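Local coordinates for tryptophan halogenase (Shewanella frigidimarina, PDB 2PYX), which probably acts as a flavin-dependent halogenase of the tryptophan halogenase family, using FAD in a monooxygenase-type reaction to halogenate an aromatic substrate such as tryptophan, at residues Thr312-Tyr316 with Leu317-Gly321; Gln488-Gln491 with Arg492-Asp496. All blocks are in the same frame, centred on the assembly; numbering follows the deposited sequence. Where two conformers were deposited one is given.

Contact 1. Residues Thr312-Tyr316 with Leu317-Gly321; sequences TLFNY and LGVDG
L317 and L313 stand one turn apart where helix 306-317 ends, and the amide N of L317 still makes the regular helical bond to L313 O at 3.0 Å, in the carbonyl plane. Beyond it the chain leaves the helix at G318, whose phi of 78° turns the backbone over. V319 N then reaches back to F314 O at 3.1 Å along an almost straight N-H...O path (173°), and G318 N reaches N315 O at 3.1 Å, approaching from above that carbonyl plane. This 6→1 and 5→2 pair, with the positive phi at G318, is a Schellman motif; a further bond from G318 N to F314 O is weak.

On the apolar side, V319 CG2 packs against F314 CB at 3.9 Å, where the ring joins the chain. L317 CD1 touches both L313 CG and F314 CD1, each at 4.2 Å; with CG anti to the carbonyl carbon (chi1 -64°), L317 leans back along the helix. L313 and L317 also rest on V295 of strand 292-299, while F314 and V319 share L327. On the outer side a water donates to N315 OD1 and to V319 O, 2.7 Å from each.

L313 O, F314 O and N315 O are thus answered by backbone N-H groups and V319 O by water, while the F314-V319 contact closes the apolar side of the C-cap.

Contact 2. Residues Gln488-Gln491 with Arg492-Asp496; sequences QLAQ and RLFND
Q488 O accepts from R492 N, the first of four backbone bonds by which the carbonyls of 488-491 in helix 484-507 are satisfied from the next turn. L489 O accepts from L493 N, A490 O from F494 N at 2.8 Å, and Q491 O from N495 N at 3.0 Å. The two middle bonds run nearly straight on from their carbonyls; the outer two donors are both tilted from their carbonyl planes. Farther on, D496 N donates to R492 O.

The amides of Q491 and N495 meet one turn apart with their planes 40° from each other, and Q491 OE1 lies 2.9 Å from N495 ND2. A bend at chi2 (58°) carries the Q491 amide toward N495.

R492 has two conformers, so its side-chain contacts are tentative. In one of them a bend at chi3 (-74°) brings the guanidinium back along the helix, one face lying over Q488 O and the CA of L489, both offset toward its rim, with NH2 3.6 Å from L489 CA. NH1 is 3.4 Å from Q488 O, but the angle is too poor for a hydrogen bond; the charge may mildly polarise the Q488 carbonyl.

The apolar pairs lie elsewhere on the helix: L489 CG touches L493 CD1 at 4.1 Å, and A490 CB meets F494 CE2 at 4.1 Å. E121 lies against both leucines, Y127 of helix 125-128 against A490 and F494. This is i to i+4 packing of an amphipathic alpha helix, its apolar side laid on the 121-128 region and its polar side carrying Q488, Q491, R492 and N495.

Overall arrangement
Contact 1 and contact 2 are separate local arrangements: their centres are 46 Å apart, their nearest atoms about 30 Å, and they do not touch. Both lie well out from the centre of the chain, the centre of contact 1 at 27 Å and that of contact 2 at 32 Å, and both are away from the predicted FAD and tryptophan sites, including K89 and E361. Contact 2 repeats regular i to i+4 bonding in the body of a long helix near the C-terminal end, seated on the 121-128 region. Contact 1 leaves that pattern for the 6→1 and 5→2 bonds of a helix end, on a helix packed against the large mixed sheet through strands 255-262, 274-279 and 292-299.

Contact 1. Residues Thr312-Tyr316 with Leu317-Gly321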
loop_
_atom_site.group_PDB
_atom_site.type_symbol
_atom_site.label_atom_id
_atom_site.label_comp_id
_atom_site.label_asym_id
_atom_site.label_seq_id
_atom_site.Cartn_x
_atom_site.Cartn_y
_atom_site.Cartn_z
ATOM N N THR A 312 17.195 -19.311 -4.093
ATOM C CA THR A 312 16.446 -18.540 -5.043
ATOM C C THR A 312 16.687 -17.045 -4.883
ATOM O O THR A 312 16.873 -16.346 -5.881
ATOM C CB THR A 312 14.926 -18.902 -4.897
ATOM O OG1 THR A 312 14.770 -20.304 -5.139
ATOM C CG2 THR A 312 14.079 -18.142 -5.886
ATOM N N LEU A 313 16.679 -16.544 -3.652
ATOM C CA LEU A 313 16.934 -15.101 -3.432
ATOM C C LEU A 313 18.326 -14.756 -3.951
ATOM O O LEU A 313 18.543 -13.740 -4.645
ATOM C CB LEU A 313 16.849 -14.718 -1.954
ATOM C CG LEU A 313 17.164 -13.264 -1.583
ATOM C CD1 LEU A 313 16.300 -12.276 -2.367
ATOM C CD2 LEU A 313 17.092 -13.049 -0.118
ATOM N N PHE A 314 19.277 -15.599 -3.587
ATOM C CA PHE A 314 20.672 -15.291 -3.946
ATOM C C PHE A 314 20.875 -15.361 -5.455
ATOM O O PHE A 314 21.665 -14.580 -6.001
ATOM C CB PHE A 314 21.655 -16.212 -3.199
ATOM C CG PHE A 314 21.794 -15.926 -1.737
ATOM C CD1 PHE A 314 21.156 -14.849 -1.126
ATOM C CD2 PHE A 314 22.586 -16.739 -0.932
ATOM C CE1 PHE A 314 21.295 -14.598 0.230
ATOM C CE2 PHE A 314 22.735 -16.473 0.416
ATOM C CZ PHE A 314 22.107 -15.405 0.998
ATOM N N ASN A 315 20.208 -16.282 -6.132
ATOM C CA ASN A 315 20.224 -16.341 -7.587
ATOM C C ASN A 315 19.727 -15.040 -8.189
ATOM O O ASN A 315 20.300 -14.511 -9.143
ATOM C CB ASN A 315 19.439 -17.523 -8.130
ATOM C CG ASN A 315 20.095 -18.863 -7.844
ATOM O OD1 ASN A 315 21.273 -18.927 -7.494
ATOM N ND2 ASN A 315 19.321 -19.941 -7.980
ATOM N N TYR A 316 18.629 -14.507 -7.652
ATOM C CA TYR A 316 18.084 -13.241 -8.163
ATOM C C TYR A 316 19.090 -12.108 -8.001
ATOM O O TYR A 316 19.177 -11.217 -8.868
ATOM C CB TYR A 316 16.765 -12.910 -7.421
ATOM C CG TYR A 316 16.192 -11.539 -7.728
ATOM C CD1 TYR A 316 15.285 -11.345 -8.763
ATOM C CD2 TYR A 316 16.563 -10.435 -6.976
ATOM C CE1 TYR A 316 14.763 -10.093 -9.023
ATOM C CE2 TYR A 316 16.036 -9.158 -7.245
ATOM C CZ TYR A 316 15.165 -9.012 -8.293
ATOM O OH TYR A 316 14.617 -7.769 -8.598
ATOM N N LEU A 317 19.814 -12.119 -6.881
ATOM C CA LEU A 317 20.832 -11.096 -6.588
ATOM C C LEU A 317 22.100 -11.301 -7.410
ATOM O O LEU A 317 22.903 -10.381 -7.506
ATOM C CB LEU A 317 21.196 -11.091 -5.105
ATOM C CG LEU A 317 20.077 -10.717 -4.102
ATOM C CD1 LEU A 317 20.509 -10.972 -2.655
ATOM C CD2 LEU A 317 19.595 -9.283 -4.294
ATOM N N GLY A 318 22.280 -12.489 -7.975
ATOM C CA GLY A 318 23.459 -12.778 -8.792
ATOM C C GLY A 318 24.691 -13.042 -7.946
ATOM O O GLY A 318 25.815 -12.745 -8.379
ATOM N N VAL A 319 24.506 -13.589 -6.747
ATOM C CA VAL A 319 25.615 -13.839 -5.833
ATOM C C VAL A 319 25.720 -15.317 -5.494
ATOM O O VAL A 319 24.727 -16.016 -5.386
ATOM C CB VAL A 319 25.523 -12.997 -4.530
ATOM C CG1 VAL A 319 25.458 -11.522 -4.869
ATOM C CG2 VAL A 319 24.318 -13.385 -3.661
ATOM N N ASP A 320 26.950 -15.791 -5.341
ATOM C CA ASP A 320 27.183 -17.149 -4.894
ATOM C C ASP A 320 28.513 -17.207 -4.162
ATOM O O ASP A 320 29.159 -16.180 -3.960
ATOM C CB ASP A 320 27.133 -18.136 -6.072
ATOM C CG ASP A 320 28.178 -17.851 -7.146
ATOM O OD1 ASP A 320 29.071 -16.988 -6.951
ATOM O OD2 ASP A 320 28.090 -18.512 -8.202
ATOM N N GLY A 321 28.889 -18.405 -3.737
ATOM C CA GLY A 321 30.189 -18.623 -3.114
ATOM C C GLY A 321 30.375 -17.786 -1.869
ATOM O O GLY A 321 29.464 -17.668 -1.056
HETATM O O HOH W 1 23.290 -18.315 -5.747
#

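Contact 2. Residues Gln488-Gln491 with Arg492-Asp496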
loop_
_atom_site.group_PDB
_atom_site.type_symbol
_atom_site.label_atom_id
_atom_site.label_comp_id
_atom_site.label_asym_id
_atom_site.label_seq_id
_atom_site.Cartn_x
_atom_site.Cartn_y
_atom_site.Cartn_z
ATOM N N GLN A 488 -15.310 6.479 -32.232
ATOM C CA GLN A 488 -14.628 7.704 -32.665
ATOM C C GLN A 488 -14.043 8.483 -31.482
ATOM O O GLN A 488 -12.913 8.946 -31.572
ATOM C CB GLN A 488 -15.581 8.570 -33.495
ATOM C CG GLN A 488 -15.981 7.901 -34.822
ATOM C CD GLN A 488 -17.370 8.339 -35.324
ATOM O OE1 GLN A 488 -17.916 9.361 -34.889
ATOM N NE2 GLN A 488 -17.945 7.549 -36.225
ATOM N N LEU A 489 -14.782 8.588 -30.386
ATOM C CA LEU A 489 -14.283 9.192 -29.137
ATOM C C LEU A 489 -13.071 8.405 -28.644
ATOM O O LEU A 489 -12.004 8.970 -28.383
ATOM C CB LEU A 489 -15.347 9.194 -28.063
ATOM C CG LEU A 489 -14.948 9.762 -26.699
ATOM C CD1 LEU A 489 -14.255 11.133 -26.790
ATOM C CD2 LEU A 489 -16.127 9.820 -25.821
ATOM N N ALA A 490 -13.231 7.080 -28.569
ATOM C CA ALA A 490 -12.105 6.221 -28.154
ATOM C C ALA A 490 -10.849 6.476 -28.980
ATOM O O ALA A 490 -9.752 6.620 -28.427
ATOM C CB ALA A 490 -12.515 4.734 -28.208
ATOM N N GLN A 491 -10.989 6.549 -30.303
ATOM C CA GLN A 491 -9.839 6.726 -31.175
ATOM C C GLN A 491 -9.153 8.064 -30.911
ATOM O O GLN A 491 -7.913 8.150 -30.936
ATOM C CB GLN A 491 -10.235 6.661 -32.649
ATOM C CG GLN A 491 -9.032 6.730 -33.566
ATOM C CD GLN A 491 -8.037 5.619 -33.297
ATOM O OE1 GLN A 491 -6.901 5.861 -32.857
ATOM N NE2 GLN A 491 -8.461 4.391 -33.547
ATOM N N ARG A 492 -9.956 9.105 -30.698
ATOM C CA ARG A 492 -9.416 10.414 -30.353
ATOM C C ARG A 492 -8.610 10.334 -29.049
ATOM O O ARG A 492 -7.463 10.799 -28.999
ATOM C CB ARG A 492 -10.528 11.461 -30.253
ATOM C CG ARG A 492 -11.194 11.759 -31.594
ATOM C CD ARG A 492 -12.057 13.010 -31.552
ATOM N NE ARG A 492 -13.314 12.839 -30.829
ATOM C CZ ARG A 492 -14.420 12.303 -31.341
ATOM N NH1 ARG A 492 -14.448 11.840 -32.582
ATOM N NH2 ARG A 492 -15.495 12.210 -30.601
ATOM N N LEU A 493 -9.200 9.725 -28.016
ATOM C CA LEU A 493 -8.511 9.542 -26.733
ATOM C C LEU A 493 -7.218 8.685 -26.860
ATOM O O LEU A 493 -6.217 9.004 -26.208
ATOM C CB LEU A 493 -9.463 8.949 -25.690
ATOM C CG LEU A 493 -10.658 9.830 -25.291
ATOM C CD1 LEU A 493 -11.647 9.091 -24.422
ATOM C CD2 LEU A 493 -10.197 11.101 -24.601
ATOM N N PHE A 494 -7.227 7.618 -27.659
ATOM C CA PHE A 494 -6.017 6.831 -27.900
ATOM C C PHE A 494 -4.919 7.692 -28.541
ATOM O O PHE A 494 -3.750 7.635 -28.160
ATOM C CB PHE A 494 -6.247 5.612 -28.802
ATOM C CG PHE A 494 -7.035 4.478 -28.165
ATOM C CD1 PHE A 494 -6.663 3.932 -26.942
ATOM C CD2 PHE A 494 -8.109 3.908 -28.833
ATOM C CE1 PHE A 494 -7.383 2.871 -26.377
ATOM C CE2 PHE A 494 -8.825 2.843 -28.263
ATOM C CZ PHE A 494 -8.435 2.321 -27.038
ATOM N N ASN A 495 -5.312 8.466 -29.552
ATOM C CA ASN A 495 -4.376 9.386 -30.200
ATOM C C ASN A 495 -3.788 10.394 -29.233
ATOM O O ASN A 495 -2.570 10.633 -29.252
ATOM C CB ASN A 495 -5.090 10.165 -31.307
ATOM C CG ASN A 495 -5.477 9.312 -32.476
ATOM O OD1 ASN A 495 -6.209 9.780 -33.352
ATOM N ND2 ASN A 495 -4.995 8.084 -32.528
ATOM N N ASP A 496 -4.640 10.971 -28.397
ATOM C CA ASP A 496 -4.235 11.994 -27.429
ATOM C C ASP A 496 -3.261 11.413 -26.415
ATOM O O ASP A 496 -2.296 12.063 -26.005
ATOM C CB ASP A 496 -5.433 12.601 -26.703
ATOM C CG ASP A 496 -6.336 13.447 -27.626
ATOM O OD1 ASP A 496 -5.922 13.738 -28.777
ATOM O OD2 ASP A 496 -7.449 13.814 -27.180
#